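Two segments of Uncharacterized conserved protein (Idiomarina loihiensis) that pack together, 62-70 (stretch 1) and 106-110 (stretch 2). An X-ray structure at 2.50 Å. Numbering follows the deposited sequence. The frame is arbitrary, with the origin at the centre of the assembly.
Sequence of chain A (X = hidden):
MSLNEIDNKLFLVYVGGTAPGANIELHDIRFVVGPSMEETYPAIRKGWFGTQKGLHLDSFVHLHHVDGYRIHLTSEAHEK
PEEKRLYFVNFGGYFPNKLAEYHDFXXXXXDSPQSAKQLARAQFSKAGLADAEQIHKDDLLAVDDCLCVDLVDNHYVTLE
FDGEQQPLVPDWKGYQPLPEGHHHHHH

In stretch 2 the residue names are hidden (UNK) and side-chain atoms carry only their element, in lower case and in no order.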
# COMPACT_ATOMS: atom_id res chain seq x y z
N HIS A 62 -4.30 -9.15 -18.29
CA HIS A 62 -4.84 -8.66 -19.55
C HIS A 62 -6.35 -8.69 -19.40
O HIS A 62 -6.94 -9.76 -19.24
CB HIS A 62 -4.37 -9.56 -20.70
CG HIS A 62 -5.07 -9.32 -22.01
ND1 HIS A 62 -5.26 -10.32 -22.94
CD2 HIS A 62 -5.61 -8.20 -22.55
CE1 HIS A 62 -5.89 -9.83 -23.99
NE2 HIS A 62 -6.12 -8.55 -23.77
N LEU A 63 -6.95 -7.51 -19.43
CA LEU A 63 -8.39 -7.36 -19.22
C LEU A 63 -9.10 -7.27 -20.57
O LEU A 63 -8.92 -6.30 -21.30
CB LEU A 63 -8.66 -6.07 -18.44
CG LEU A 63 -9.38 -6.07 -17.09
CD1 LEU A 63 -10.02 -4.70 -16.88
CD2 LEU A 63 -10.43 -7.17 -16.95
N HIS A 64 -9.91 -8.28 -20.91
CA HIS A 64 -10.62 -8.29 -22.20
C HIS A 64 -12.14 -8.35 -22.08
O HIS A 64 -12.86 -7.95 -23.01
CB HIS A 64 -10.11 -9.41 -23.12
CG HIS A 64 -9.99 -10.75 -22.46
ND1 HIS A 64 -11.09 -11.52 -22.15
CD2 HIS A 64 -8.91 -11.45 -22.06
CE1 HIS A 64 -10.69 -12.64 -21.58
NE2 HIS A 64 -9.37 -12.62 -21.51
N HIS A 65 -12.63 -8.83 -20.94
CA HIS A 65 -14.06 -8.92 -20.69
C HIS A 65 -14.40 -8.55 -19.26
O HIS A 65 -13.70 -8.98 -18.34
CB HIS A 65 -14.57 -10.33 -20.99
CG HIS A 65 -14.77 -10.60 -22.45
ND1 HIS A 65 -13.78 -11.12 -23.25
CD2 HIS A 65 -15.85 -10.42 -23.25
CE1 HIS A 65 -14.24 -11.25 -24.48
NE2 HIS A 65 -15.49 -10.84 -24.51
N VAL A 66 -15.45 -7.75 -19.09
CA VAL A 66 -16.00 -7.40 -17.78
C VAL A 66 -17.54 -7.45 -17.83
O VAL A 66 -18.16 -6.77 -18.66
CB VAL A 66 -15.56 -5.97 -17.29
CG1 VAL A 66 -16.21 -5.63 -15.95
CG2 VAL A 66 -14.05 -5.86 -17.16
N ASP A 67 -18.14 -8.26 -16.96
CA ASP A 67 -19.61 -8.37 -16.80
C ASP A 67 -20.38 -8.63 -18.11
O ASP A 67 -21.46 -8.06 -18.33
CB ASP A 67 -20.19 -7.14 -16.08
CG ASP A 67 -19.67 -6.98 -14.66
OD1 ASP A 67 -19.28 -7.98 -14.02
OD2 ASP A 67 -19.67 -5.83 -14.17
N GLY A 68 -19.82 -9.47 -18.97
CA GLY A 68 -20.45 -9.80 -20.24
C GLY A 68 -20.09 -8.88 -21.39
O GLY A 68 -20.53 -9.12 -22.52
N TYR A 69 -19.29 -7.85 -21.12
CA TYR A 69 -18.88 -6.89 -22.14
C TYR A 69 -17.44 -7.13 -22.58
O TYR A 69 -16.56 -7.35 -21.76
CB TYR A 69 -19.03 -5.45 -21.63
CG TYR A 69 -20.46 -4.98 -21.43
CD1 TYR A 69 -21.11 -4.24 -22.41
CD2 TYR A 69 -21.14 -5.27 -20.25
CE1 TYR A 69 -22.43 -3.81 -22.23
CE2 TYR A 69 -22.46 -4.84 -20.06
CZ TYR A 69 -23.09 -4.11 -21.05
OH TYR A 69 -24.38 -3.69 -20.86
N ARG A 70 -17.23 -7.07 -23.89
CA ARG A 70 -15.91 -7.13 -24.51
C ARG A 70 -15.31 -5.73 -24.61
O ARG A 70 -16.01 -4.78 -24.96
CB ARG A 70 -16.03 -7.76 -25.90
CG ARG A 70 -14.73 -7.90 -26.68
CD ARG A 70 -14.95 -8.74 -27.91
NE ARG A 70 -13.82 -8.66 -28.83
CZ ARG A 70 -13.73 -9.35 -29.97
NH1 ARG A 70 -12.66 -9.20 -30.74
NH2 ARG A 70 -14.70 -10.19 -30.33
N UNK A 106 -12.47 -4.04 -7.50
CA UNK A 106 -13.10 -4.69 -8.66
C UNK A 106 -13.22 -3.74 -9.85
O UNK A 106 -13.01 -2.53 -9.73
o UNK A 106 -14.92 -6.14 -9.39
c UNK A 106 -15.52 -4.21 -8.08
c UNK A 106 -14.48 -5.30 -8.31
N UNK A 107 -13.55 -4.31 -11.01
CA UNK A 107 -13.90 -3.55 -12.20
C UNK A 107 -15.32 -3.96 -12.59
O UNK A 107 -15.63 -5.15 -12.63
c UNK A 107 -12.91 -3.78 -13.37
c UNK A 107 -13.32 -2.98 -14.60
c UNK A 107 -11.48 -3.41 -12.95
N UNK A 108 -16.18 -2.97 -12.84
CA UNK A 108 -17.57 -3.21 -13.24
C UNK A 108 -17.96 -2.35 -14.44
O UNK A 108 -17.28 -1.38 -14.77
c UNK A 108 -18.52 -1.48 -11.60
c UNK A 108 -18.59 -2.94 -12.09
c UNK A 108 -18.43 -3.93 -10.93
N UNK A 109 -19.07 -2.71 -15.08
CA UNK A 109 -19.64 -1.92 -16.17
C UNK A 109 -20.91 -1.22 -15.69
O UNK A 109 -21.84 -1.87 -15.22
c UNK A 109 -20.67 -2.02 -18.48
c UNK A 109 -19.92 -2.80 -17.42
c UNK A 109 -18.62 -3.34 -17.98
N UNK A 110 -20.92 0.11 -15.80
CA UNK A 110 -22.07 0.90 -15.35
C UNK A 110 -22.25 2.17 -16.17
O UNK A 110 -21.36 2.56 -16.94
c UNK A 110 -21.95 1.23 -13.88

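Position 106 carries three side-chain atoms, two carbons and one oxygen, and none of them touches stretch 1. The first carbon bears both the oxygen and the second carbon. A beta-branched hydroxyl side chain of this size is threonine. The OG1 of Thr-106 is hydrogen-bonded elsewhere in the structure, so the polar atom is satisfied despite burial.

Position 107 has three carbons, one carrying the other two, and no heteroatom. Its CA-to-CB bond points toward stretch 1, and its outer carbons lie near the side chains of Leu-63 and Val-66. Three carbons forked at CB make valine. Val-107 CG1 comes within 3.9 Å of Val-66 CG2 and, more loosely, 4.4 Å of Leu-63 CD1. Its backbone joins in too, with Val-66 CG1 3.4 Å from Val-107 O.

Position 108 repeats the count and the fork: three carbons, two of them on the first. Here, though, the CA-to-CB bond points away, as strand alternation predicts, and what faces stretch 1 is mostly the main chain. CA lies 3.9 Å from Val-66 CG1, while CB still reaches to 3.7 Å from Asp-67 OD2. The residue is again valine, and Val-108 offers stretch 1 little more than the base of its side chain.

Position 109 has the same three forked carbons, now turned back toward stretch 1. One outer carbon sits over a face of the Tyr-69 ring and the other lies by Val-66. This too is valine. Val-109 CG1 stands 3.9 Å from the ring centroid of Tyr-69, 21° off the normal, a CH-pi contact; Val-109 CG2 is 3.9 Å from Val-66 CG1.

Position 110 has a single side-chain carbon, pointing away and touching nothing on stretch 1. That is alanine, and Ala-110 adds no area to the contact.

The rule is alternation against a tight hairpin. Val-107 and Val-109 present their forks to Leu-63, Val-66 and Tyr-69, with Val-109 covered most. In the type I' turn from Val-66 to Tyr-69, closed by Val-66 N to Tyr-69 O and Tyr-69 N to Val-66 O at 2.9 Å each, both end residues reach Val-109 with their side chains. Gly-68 suits the turn because a CB there would jam against the preceding carbonyl oxygen. The only hydrogen bond across the stretches is weak, from Val-109 N to Asp-67 OD2 at 3.3 Å, so apolar packing supplies most of the contact and the carboxylate adds one polar tie to the strand backbone.

Stretch 2 106-110: TVVVA
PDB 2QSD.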